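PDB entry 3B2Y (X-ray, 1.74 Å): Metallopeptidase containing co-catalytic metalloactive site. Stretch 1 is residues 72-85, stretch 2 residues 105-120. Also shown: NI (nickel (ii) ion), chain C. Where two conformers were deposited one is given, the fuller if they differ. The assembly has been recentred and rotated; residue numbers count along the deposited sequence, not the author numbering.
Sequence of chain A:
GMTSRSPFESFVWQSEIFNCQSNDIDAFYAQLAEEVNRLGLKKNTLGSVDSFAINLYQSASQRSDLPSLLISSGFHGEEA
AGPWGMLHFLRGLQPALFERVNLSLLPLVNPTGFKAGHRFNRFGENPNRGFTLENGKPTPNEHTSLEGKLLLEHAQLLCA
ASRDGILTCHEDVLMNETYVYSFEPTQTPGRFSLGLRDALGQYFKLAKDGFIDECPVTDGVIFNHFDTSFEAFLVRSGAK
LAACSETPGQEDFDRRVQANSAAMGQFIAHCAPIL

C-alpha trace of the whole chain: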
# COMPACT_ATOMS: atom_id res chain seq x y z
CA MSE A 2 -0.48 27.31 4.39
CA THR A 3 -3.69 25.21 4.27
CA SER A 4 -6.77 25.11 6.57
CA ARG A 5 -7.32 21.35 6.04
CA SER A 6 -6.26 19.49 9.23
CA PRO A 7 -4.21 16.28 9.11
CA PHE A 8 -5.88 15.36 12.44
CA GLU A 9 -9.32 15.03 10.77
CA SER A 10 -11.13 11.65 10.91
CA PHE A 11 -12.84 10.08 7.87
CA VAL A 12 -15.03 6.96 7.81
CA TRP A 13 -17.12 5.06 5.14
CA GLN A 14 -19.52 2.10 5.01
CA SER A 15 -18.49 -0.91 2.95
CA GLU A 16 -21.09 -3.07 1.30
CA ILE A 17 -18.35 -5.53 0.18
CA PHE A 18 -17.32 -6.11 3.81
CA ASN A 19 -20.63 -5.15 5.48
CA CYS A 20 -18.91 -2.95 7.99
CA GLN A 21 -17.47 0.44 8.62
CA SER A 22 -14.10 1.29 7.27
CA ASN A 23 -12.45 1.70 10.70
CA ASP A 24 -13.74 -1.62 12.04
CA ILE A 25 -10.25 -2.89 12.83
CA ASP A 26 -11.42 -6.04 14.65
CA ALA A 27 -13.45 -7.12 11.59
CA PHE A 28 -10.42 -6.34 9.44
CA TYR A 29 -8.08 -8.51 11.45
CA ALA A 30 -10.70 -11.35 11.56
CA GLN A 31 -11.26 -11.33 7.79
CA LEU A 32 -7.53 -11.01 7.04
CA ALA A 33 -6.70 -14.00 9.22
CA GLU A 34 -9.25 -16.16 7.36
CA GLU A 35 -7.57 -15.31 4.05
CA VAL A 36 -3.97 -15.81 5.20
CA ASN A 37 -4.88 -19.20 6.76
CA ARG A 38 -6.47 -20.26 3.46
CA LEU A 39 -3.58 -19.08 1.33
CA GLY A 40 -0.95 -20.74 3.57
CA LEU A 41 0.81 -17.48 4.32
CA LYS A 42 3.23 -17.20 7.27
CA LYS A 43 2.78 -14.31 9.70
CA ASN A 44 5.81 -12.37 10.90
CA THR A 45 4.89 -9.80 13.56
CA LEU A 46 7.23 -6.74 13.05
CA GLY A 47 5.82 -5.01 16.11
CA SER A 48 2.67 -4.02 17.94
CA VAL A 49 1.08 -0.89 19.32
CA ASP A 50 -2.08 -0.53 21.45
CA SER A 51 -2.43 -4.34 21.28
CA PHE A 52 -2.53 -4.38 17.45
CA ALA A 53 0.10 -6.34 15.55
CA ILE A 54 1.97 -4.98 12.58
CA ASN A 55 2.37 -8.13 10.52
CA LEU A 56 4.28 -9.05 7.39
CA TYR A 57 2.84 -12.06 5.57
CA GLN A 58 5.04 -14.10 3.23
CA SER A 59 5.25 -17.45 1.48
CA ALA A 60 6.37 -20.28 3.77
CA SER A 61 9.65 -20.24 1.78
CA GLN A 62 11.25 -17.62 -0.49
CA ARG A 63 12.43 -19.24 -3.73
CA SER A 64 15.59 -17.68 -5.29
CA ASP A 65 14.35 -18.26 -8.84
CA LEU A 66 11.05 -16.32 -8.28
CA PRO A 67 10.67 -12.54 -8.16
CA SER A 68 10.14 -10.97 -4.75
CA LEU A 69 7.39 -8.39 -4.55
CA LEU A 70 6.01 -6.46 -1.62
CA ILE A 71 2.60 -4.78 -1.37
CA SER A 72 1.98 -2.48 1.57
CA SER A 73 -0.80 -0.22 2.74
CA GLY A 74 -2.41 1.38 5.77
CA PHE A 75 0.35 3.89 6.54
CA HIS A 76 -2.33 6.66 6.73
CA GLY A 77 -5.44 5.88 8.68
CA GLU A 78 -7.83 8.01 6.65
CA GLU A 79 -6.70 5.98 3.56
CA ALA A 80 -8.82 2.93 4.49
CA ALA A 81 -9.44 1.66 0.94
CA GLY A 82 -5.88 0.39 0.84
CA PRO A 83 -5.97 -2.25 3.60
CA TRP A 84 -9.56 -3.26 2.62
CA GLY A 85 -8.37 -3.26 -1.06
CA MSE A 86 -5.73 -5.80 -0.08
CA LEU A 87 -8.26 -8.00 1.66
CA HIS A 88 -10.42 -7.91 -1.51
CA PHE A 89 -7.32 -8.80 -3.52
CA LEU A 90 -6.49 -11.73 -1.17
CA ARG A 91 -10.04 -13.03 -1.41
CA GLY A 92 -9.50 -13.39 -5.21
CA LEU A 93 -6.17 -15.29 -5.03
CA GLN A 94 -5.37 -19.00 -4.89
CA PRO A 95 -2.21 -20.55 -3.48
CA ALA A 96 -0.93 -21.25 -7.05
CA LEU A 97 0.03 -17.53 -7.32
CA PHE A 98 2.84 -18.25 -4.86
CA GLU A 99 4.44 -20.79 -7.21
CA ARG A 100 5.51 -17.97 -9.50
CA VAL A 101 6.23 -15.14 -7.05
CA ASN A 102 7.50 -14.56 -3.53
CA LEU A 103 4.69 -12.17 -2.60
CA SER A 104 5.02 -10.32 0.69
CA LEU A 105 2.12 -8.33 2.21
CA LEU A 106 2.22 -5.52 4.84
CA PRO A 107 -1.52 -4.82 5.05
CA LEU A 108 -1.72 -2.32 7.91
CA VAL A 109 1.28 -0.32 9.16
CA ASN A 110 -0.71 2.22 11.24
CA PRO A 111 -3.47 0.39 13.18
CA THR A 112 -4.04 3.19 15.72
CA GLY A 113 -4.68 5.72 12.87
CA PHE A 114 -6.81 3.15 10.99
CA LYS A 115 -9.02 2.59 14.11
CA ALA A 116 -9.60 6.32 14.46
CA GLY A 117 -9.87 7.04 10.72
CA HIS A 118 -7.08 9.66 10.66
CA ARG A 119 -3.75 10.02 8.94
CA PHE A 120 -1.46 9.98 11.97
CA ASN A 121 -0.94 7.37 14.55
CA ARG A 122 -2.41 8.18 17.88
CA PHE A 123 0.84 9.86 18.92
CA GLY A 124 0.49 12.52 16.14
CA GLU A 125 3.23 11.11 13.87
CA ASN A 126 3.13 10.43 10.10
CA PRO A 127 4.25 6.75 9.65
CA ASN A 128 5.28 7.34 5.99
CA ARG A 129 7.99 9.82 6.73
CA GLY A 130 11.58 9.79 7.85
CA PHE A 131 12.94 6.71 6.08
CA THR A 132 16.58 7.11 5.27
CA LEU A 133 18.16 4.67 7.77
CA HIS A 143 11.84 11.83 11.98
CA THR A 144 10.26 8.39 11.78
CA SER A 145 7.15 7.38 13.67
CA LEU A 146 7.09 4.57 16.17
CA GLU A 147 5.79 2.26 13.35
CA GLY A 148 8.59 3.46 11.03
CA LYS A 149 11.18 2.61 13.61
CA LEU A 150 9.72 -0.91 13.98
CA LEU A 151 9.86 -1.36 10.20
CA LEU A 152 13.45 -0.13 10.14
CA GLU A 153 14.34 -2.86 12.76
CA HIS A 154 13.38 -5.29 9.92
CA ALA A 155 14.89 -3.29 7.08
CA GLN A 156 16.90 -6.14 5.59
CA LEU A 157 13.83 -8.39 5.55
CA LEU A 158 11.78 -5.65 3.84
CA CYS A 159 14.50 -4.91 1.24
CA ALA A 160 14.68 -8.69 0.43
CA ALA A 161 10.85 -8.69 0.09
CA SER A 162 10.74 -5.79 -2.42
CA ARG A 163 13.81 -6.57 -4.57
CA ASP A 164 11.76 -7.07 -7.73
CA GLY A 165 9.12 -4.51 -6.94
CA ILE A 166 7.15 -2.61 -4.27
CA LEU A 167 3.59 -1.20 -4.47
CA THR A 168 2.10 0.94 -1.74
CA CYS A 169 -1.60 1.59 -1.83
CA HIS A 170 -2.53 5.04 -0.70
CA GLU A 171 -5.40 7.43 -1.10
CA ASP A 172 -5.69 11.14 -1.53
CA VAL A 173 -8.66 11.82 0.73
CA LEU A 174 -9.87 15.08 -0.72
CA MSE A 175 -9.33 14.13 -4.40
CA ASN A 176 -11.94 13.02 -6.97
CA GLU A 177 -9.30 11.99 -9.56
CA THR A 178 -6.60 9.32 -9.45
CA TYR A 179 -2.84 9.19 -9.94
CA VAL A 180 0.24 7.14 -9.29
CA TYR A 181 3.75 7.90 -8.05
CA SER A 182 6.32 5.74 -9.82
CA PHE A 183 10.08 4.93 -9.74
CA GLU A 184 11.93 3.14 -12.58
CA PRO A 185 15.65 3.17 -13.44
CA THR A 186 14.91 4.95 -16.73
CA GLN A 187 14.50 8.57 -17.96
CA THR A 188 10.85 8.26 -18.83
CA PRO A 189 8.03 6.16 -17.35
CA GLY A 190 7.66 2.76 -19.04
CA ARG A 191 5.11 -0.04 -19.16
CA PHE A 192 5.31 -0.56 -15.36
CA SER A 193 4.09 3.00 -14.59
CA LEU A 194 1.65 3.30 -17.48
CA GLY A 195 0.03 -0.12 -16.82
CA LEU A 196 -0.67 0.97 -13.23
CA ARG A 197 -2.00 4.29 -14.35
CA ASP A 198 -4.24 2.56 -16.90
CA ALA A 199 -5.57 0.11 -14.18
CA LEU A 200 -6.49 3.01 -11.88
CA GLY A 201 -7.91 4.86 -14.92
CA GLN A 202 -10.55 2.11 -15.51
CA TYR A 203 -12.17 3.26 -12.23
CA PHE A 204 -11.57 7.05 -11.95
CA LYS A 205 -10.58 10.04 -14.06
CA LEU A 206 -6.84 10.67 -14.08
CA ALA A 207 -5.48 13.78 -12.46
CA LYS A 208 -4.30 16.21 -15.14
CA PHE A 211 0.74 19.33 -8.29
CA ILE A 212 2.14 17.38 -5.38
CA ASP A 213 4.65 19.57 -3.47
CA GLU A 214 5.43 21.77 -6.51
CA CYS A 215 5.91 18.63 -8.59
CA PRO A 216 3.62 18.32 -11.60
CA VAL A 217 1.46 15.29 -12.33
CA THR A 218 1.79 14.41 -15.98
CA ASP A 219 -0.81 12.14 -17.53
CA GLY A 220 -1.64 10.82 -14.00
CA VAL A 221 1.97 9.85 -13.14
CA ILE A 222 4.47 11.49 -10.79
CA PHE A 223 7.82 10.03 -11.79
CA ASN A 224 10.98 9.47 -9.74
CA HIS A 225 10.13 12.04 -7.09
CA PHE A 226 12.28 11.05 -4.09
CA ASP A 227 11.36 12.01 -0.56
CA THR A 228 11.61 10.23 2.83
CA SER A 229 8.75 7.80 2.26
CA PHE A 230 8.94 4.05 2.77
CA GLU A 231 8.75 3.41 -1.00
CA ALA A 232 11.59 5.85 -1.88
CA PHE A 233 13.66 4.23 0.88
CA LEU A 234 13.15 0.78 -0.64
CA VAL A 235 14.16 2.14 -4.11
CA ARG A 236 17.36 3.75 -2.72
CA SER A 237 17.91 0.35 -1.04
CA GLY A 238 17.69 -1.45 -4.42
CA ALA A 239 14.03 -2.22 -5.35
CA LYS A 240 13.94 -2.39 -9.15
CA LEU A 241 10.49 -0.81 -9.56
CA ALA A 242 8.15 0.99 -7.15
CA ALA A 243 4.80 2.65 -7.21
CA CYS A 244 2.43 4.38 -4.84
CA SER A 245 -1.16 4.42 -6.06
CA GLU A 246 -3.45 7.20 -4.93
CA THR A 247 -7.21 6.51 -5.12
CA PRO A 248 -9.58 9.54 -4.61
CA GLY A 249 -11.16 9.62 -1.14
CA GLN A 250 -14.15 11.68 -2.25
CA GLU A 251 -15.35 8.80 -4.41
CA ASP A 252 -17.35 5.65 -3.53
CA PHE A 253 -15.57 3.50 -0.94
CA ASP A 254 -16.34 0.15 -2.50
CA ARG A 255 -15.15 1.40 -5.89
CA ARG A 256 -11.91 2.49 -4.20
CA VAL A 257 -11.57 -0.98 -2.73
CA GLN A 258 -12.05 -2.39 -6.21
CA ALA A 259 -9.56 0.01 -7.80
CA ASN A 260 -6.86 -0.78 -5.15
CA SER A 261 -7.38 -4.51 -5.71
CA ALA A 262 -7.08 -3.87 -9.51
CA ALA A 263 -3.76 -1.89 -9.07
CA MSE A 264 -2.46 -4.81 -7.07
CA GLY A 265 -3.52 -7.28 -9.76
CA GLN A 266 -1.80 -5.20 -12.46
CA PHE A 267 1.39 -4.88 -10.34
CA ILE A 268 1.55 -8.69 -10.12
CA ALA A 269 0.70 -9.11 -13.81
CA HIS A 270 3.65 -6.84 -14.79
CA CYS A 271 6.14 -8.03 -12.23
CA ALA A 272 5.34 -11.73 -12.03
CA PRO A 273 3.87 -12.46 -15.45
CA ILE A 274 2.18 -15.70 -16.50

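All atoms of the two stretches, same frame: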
# COMPACT_ATOMS: atom_id res chain seq x y z
N SER A 72 2.24 -3.06 0.28
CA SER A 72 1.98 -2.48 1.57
C SER A 72 0.83 -1.48 1.50
O SER A 72 0.51 -0.90 0.47
CB SER A 72 3.23 -1.79 2.10
OG SER A 72 3.62 -0.73 1.23
N SER A 73 0.22 -1.25 2.65
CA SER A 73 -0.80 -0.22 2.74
C SER A 73 -0.98 0.15 4.18
O SER A 73 -0.23 -0.33 5.07
CB SER A 73 -2.11 -0.75 2.16
OG SER A 73 -3.07 0.28 1.97
N GLY A 74 -2.01 0.96 4.41
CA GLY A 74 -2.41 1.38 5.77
C GLY A 74 -1.35 2.15 6.53
O GLY A 74 -1.29 2.05 7.72
N PHE A 75 -0.54 2.96 5.84
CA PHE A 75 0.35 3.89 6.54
C PHE A 75 -0.47 5.08 7.11
O PHE A 75 -0.08 5.66 8.12
CB PHE A 75 1.42 4.44 5.57
CG PHE A 75 2.56 3.49 5.34
CD1 PHE A 75 2.46 2.47 4.41
CD2 PHE A 75 3.71 3.61 6.10
CE1 PHE A 75 3.52 1.55 4.26
CE2 PHE A 75 4.79 2.73 5.92
CZ PHE A 75 4.70 1.70 5.05
N HIS A 76 -1.53 5.49 6.38
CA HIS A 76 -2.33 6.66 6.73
C HIS A 76 -3.74 6.19 7.03
O HIS A 76 -4.39 5.54 6.21
CB HIS A 76 -2.28 7.70 5.63
CG HIS A 76 -0.92 8.27 5.41
ND1 HIS A 76 -0.39 8.47 4.17
CD2 HIS A 76 0.05 8.63 6.29
CE1 HIS A 76 0.83 8.98 4.28
NE2 HIS A 76 1.12 9.09 5.55
N GLY A 77 -4.20 6.47 8.23
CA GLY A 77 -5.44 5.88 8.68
C GLY A 77 -6.71 6.34 8.02
O GLY A 77 -7.70 5.64 8.03
N GLU A 78 -6.68 7.52 7.43
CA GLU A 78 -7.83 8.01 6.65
C GLU A 78 -7.89 7.31 5.26
O GLU A 78 -8.88 7.45 4.56
CB GLU A 78 -7.83 9.54 6.53
CG GLU A 78 -7.06 10.24 5.41
CD GLU A 78 -5.58 10.24 5.62
OE1 GLU A 78 -5.12 9.35 6.35
OE2 GLU A 78 -4.85 11.09 5.02
N GLU A 79 -6.82 6.61 4.88
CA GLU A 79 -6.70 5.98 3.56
C GLU A 79 -7.13 4.51 3.59
O GLU A 79 -6.40 3.62 3.18
CB GLU A 79 -5.24 6.14 3.08
CG GLU A 79 -4.92 7.63 2.92
CD GLU A 79 -3.47 7.95 2.51
OE1 GLU A 79 -2.74 7.01 2.15
OE2 GLU A 79 -3.08 9.16 2.66
N ALA A 80 -8.34 4.27 4.10
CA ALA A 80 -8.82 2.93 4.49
C ALA A 80 -9.08 1.96 3.32
O ALA A 80 -9.05 0.71 3.50
CB ALA A 80 -10.06 3.05 5.41
N ALA A 81 -9.27 2.49 2.12
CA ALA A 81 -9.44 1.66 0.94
C ALA A 81 -8.24 0.80 0.58
O ALA A 81 -8.36 -0.21 -0.13
CB ALA A 81 -9.84 2.52 -0.34
N GLY A 82 -7.06 1.21 1.05
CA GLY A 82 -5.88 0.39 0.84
C GLY A 82 -5.94 -0.98 1.55
O GLY A 82 -5.92 -2.02 0.91
N PRO A 83 -5.98 -0.98 2.89
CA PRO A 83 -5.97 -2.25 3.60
C PRO A 83 -7.20 -3.10 3.22
O PRO A 83 -7.06 -4.31 2.99
CB PRO A 83 -5.95 -1.84 5.06
CG PRO A 83 -5.41 -0.47 5.02
CD PRO A 83 -5.98 0.15 3.83
N TRP A 84 -8.38 -2.48 3.07
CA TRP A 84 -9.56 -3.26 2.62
C TRP A 84 -9.41 -3.73 1.14
O TRP A 84 -9.88 -4.81 0.80
CB TRP A 84 -10.90 -2.52 2.83
CG TRP A 84 -11.24 -2.30 4.26
CD1 TRP A 84 -11.10 -1.16 4.94
CD2 TRP A 84 -11.79 -3.25 5.17
NE1 TRP A 84 -11.53 -1.31 6.23
CE2 TRP A 84 -11.97 -2.60 6.40
CE3 TRP A 84 -12.14 -4.61 5.06
CZ2 TRP A 84 -12.42 -3.26 7.51
CZ3 TRP A 84 -12.63 -5.27 6.17
CH2 TRP A 84 -12.81 -4.58 7.38
N GLY A 85 -8.75 -2.91 0.32
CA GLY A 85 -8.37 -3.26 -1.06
C GLY A 85 -7.51 -4.51 -1.08
O GLY A 85 -7.74 -5.43 -1.89
N LEU A 105 3.26 -9.25 1.97
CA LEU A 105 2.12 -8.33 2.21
C LEU A 105 2.25 -7.67 3.59
O LEU A 105 2.61 -8.31 4.56
CB LEU A 105 0.83 -9.12 2.15
CG LEU A 105 0.57 -9.89 0.87
CD1 LEU A 105 -0.55 -10.89 1.09
CD2 LEU A 105 0.28 -8.91 -0.25
N LEU A 106 2.14 -6.36 3.63
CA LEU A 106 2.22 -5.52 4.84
C LEU A 106 0.91 -4.69 4.85
O LEU A 106 0.86 -3.56 4.42
CB LEU A 106 3.51 -4.69 4.78
CG LEU A 106 4.07 -3.93 5.94
CD1 LEU A 106 4.53 -4.91 7.04
CD2 LEU A 106 5.30 -3.17 5.43
N PRO A 107 -0.19 -5.31 5.29
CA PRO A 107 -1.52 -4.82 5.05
C PRO A 107 -1.85 -3.54 5.82
O PRO A 107 -2.70 -2.78 5.39
CB PRO A 107 -2.43 -5.95 5.61
CG PRO A 107 -1.61 -7.11 5.71
CD PRO A 107 -0.19 -6.62 5.95
N LEU A 108 -1.26 -3.36 6.99
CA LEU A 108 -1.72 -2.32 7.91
C LEU A 108 -0.60 -1.86 8.83
O LEU A 108 -0.42 -2.43 9.89
CB LEU A 108 -2.89 -2.81 8.73
CG LEU A 108 -3.55 -1.82 9.72
CD1 LEU A 108 -3.89 -0.43 9.00
CD2 LEU A 108 -4.81 -2.46 10.42
N VAL A 109 0.12 -0.82 8.43
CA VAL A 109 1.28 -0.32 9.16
C VAL A 109 0.91 0.59 10.37
O VAL A 109 1.61 0.62 11.39
CB VAL A 109 2.17 0.39 8.17
CG1 VAL A 109 3.26 1.21 8.86
CG2 VAL A 109 2.73 -0.62 7.16
N ASN A 110 -0.25 1.24 10.28
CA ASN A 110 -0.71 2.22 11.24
C ASN A 110 -2.10 1.83 11.85
O ASN A 110 -3.13 2.40 11.55
CB ASN A 110 -0.84 3.54 10.54
CG ASN A 110 -1.27 4.68 11.47
OD1 ASN A 110 -1.31 4.57 12.70
ND2 ASN A 110 -1.57 5.81 10.85
N PRO A 111 -2.12 0.79 12.66
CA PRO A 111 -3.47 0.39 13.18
C PRO A 111 -4.12 1.39 14.08
O PRO A 111 -5.36 1.50 14.04
CB PRO A 111 -3.12 -0.87 13.98
CG PRO A 111 -1.67 -0.73 14.32
CD PRO A 111 -1.10 -0.15 13.06
N THR A 112 -3.38 2.18 14.85
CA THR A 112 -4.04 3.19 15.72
C THR A 112 -4.75 4.32 14.90
O THR A 112 -5.87 4.69 15.21
CB THR A 112 -3.11 3.73 16.78
OG1 THR A 112 -2.10 4.56 16.21
CG2 THR A 112 -2.52 2.58 17.60
N GLY A 113 -4.12 4.76 13.81
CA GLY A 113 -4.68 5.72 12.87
C GLY A 113 -5.87 5.13 12.12
O GLY A 113 -6.89 5.81 11.93
N PHE A 114 -5.76 3.87 11.70
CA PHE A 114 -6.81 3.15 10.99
C PHE A 114 -8.08 3.08 11.88
O PHE A 114 -9.16 3.35 11.40
CB PHE A 114 -6.30 1.78 10.60
CG PHE A 114 -7.28 0.93 9.85
CD1 PHE A 114 -7.36 1.01 8.46
CD2 PHE A 114 -8.04 -0.01 10.51
CE1 PHE A 114 -8.21 0.16 7.75
CE2 PHE A 114 -8.89 -0.85 9.81
CZ PHE A 114 -8.97 -0.76 8.42
N LYS A 115 -7.90 2.69 13.14
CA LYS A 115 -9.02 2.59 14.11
C LYS A 115 -9.74 3.92 14.26
O LYS A 115 -10.97 3.98 14.44
CB LYS A 115 -8.49 2.07 15.47
CG LYS A 115 -9.52 1.97 16.56
CD LYS A 115 -8.90 1.37 17.84
CE LYS A 115 -9.80 1.60 19.03
NZ LYS A 115 -9.66 3.01 19.48
N ALA A 116 -9.00 5.02 14.22
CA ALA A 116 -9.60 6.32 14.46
C ALA A 116 -9.91 7.09 13.18
O ALA A 116 -10.34 8.25 13.22
CB ALA A 116 -8.70 7.12 15.36
N GLY A 117 -9.68 6.45 12.04
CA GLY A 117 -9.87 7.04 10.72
C GLY A 117 -9.08 8.32 10.40
O GLY A 117 -9.55 9.16 9.63
N HIS A 118 -7.90 8.47 10.97
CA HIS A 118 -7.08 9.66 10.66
C HIS A 118 -5.66 9.28 10.25
O HIS A 118 -5.16 8.23 10.57
CB HIS A 118 -7.08 10.69 11.83
CG HIS A 118 -6.61 10.17 13.15
ND1 HIS A 118 -5.43 9.49 13.33
CD2 HIS A 118 -7.13 10.33 14.39
CE1 HIS A 118 -5.27 9.19 14.61
NE2 HIS A 118 -6.28 9.69 15.28
N ARG A 119 -5.02 10.22 9.60
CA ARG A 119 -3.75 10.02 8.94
C ARG A 119 -2.67 9.59 9.90
O ARG A 119 -1.93 8.65 9.62
CB ARG A 119 -3.36 11.34 8.35
CG ARG A 119 -2.08 11.40 7.52
CD ARG A 119 -2.08 12.74 6.79
NE ARG A 119 -0.98 12.76 5.84
CZ ARG A 119 -1.02 12.14 4.66
NH1 ARG A 119 -2.09 11.47 4.27
NH2 ARG A 119 0.05 12.17 3.89
N PHE A 120 -2.58 10.29 11.03
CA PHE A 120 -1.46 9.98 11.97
C PHE A 120 -1.75 8.79 12.84
O PHE A 120 -2.88 8.31 12.95
CB PHE A 120 -1.17 11.15 12.83
CG PHE A 120 -0.75 12.36 12.08
CD1 PHE A 120 -0.06 12.25 10.87
CD2 PHE A 120 -1.02 13.60 12.58
CE1 PHE A 120 0.35 13.37 10.20
CE2 PHE A 120 -0.61 14.75 11.89
CZ PHE A 120 0.09 14.61 10.72
NI NI C . -1.12 8.33 2.08
O HOH W 1 -9.72 4.00 8.85
O HOH W 2 -1.76 9.57 0.26
O HOH W 3 -0.08 9.74 1.63

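The apolar centre is built around Phe114, a helix residue whose CA-to-CB bond points sideways but whose t rotamer carries the ring in against the first stretch. Its CE1 lies 4.0 Å from Pro83 CG and 4.2 Å from Ala80 CB, while its ring edge meets Trp84, with Phe114 CZ 3.4 Å from Trp84 NE1. The five-membered ring of Trp84 and the Phe114 ring are inclined at 33°, centroids 5.5 Å apart, an oblique pair. Pro83 also reaches Leu108, Pro83 CG to Leu108 CD1 at 4.3 Å; Ala80, Pro83 and Trp84 together line the Phe114 ring. A second apolar patch joins Phe75 and Val109: Val109 CG2 sits 3.9 Å from the centroid of the Phe75 ring, over its face, and Val109 CG1 approaches Phe75 CE2 to 3.6 Å.

Close approach sets the next rule: glycine at two points of tight packing, where a CB would have no room. Gly77 CA lies 3.0 Å from His118 O and 3.5 Å from Gly113 C; an ideal CB here would fall 2.2 Å from both His118 O and Gly113 C. At Gly74 a CB would come within 2.7 Å of Leu108 CD1, and its positive phi independently favours glycine. A water spans the same region as Gly77, donating to both Gly77 O and Phe114 O at 2.7 Å.

Backbone bonds then hold the register. Ser72 pairs with Leu106 in a parallel bridge, and Ser73 N donates to Leu106 O at 3.0 Å. Beyond the bridge, Val109 N makes a weak bond to Ser73 O (3.4 Å), and Asn110 N donates to Gly74 O at 2.9 Å. Asn110 does double duty through its side-chain amide: OD1 accepts from Gly113 N at 3.0 Å, capping the helix, while ND2 donates to Phe75 O at 3.1 Å. One side chain thus caps the start of a helix and ties it to the opposing loop.

At the polar edge Arg119 extends along an all-t chain to chi3, bringing its guanidinium flat onto the His76 ring, centres 3.7 Å apart and planes at 26°. Carboxylates approach near the guanidinium plane: Arg119 NH1 donates to Glu78 OE2 at 2.9 Å and to Glu79 OE2 at 3.0 Å, both with salt-bridge character. The arrangement abuts the nickel site, where NI is bound by His76 ND1 at 2.2 Å and by Glu79 OE1 and OE2 at 2.1 and 2.2 Å, along with two waters and one atom from elsewhere in the structure. Glu79 OE2 therefore serves metal and arginine together, and the stacked cation contacts both His76 and Glu79, the nickel ligands of the first stretch.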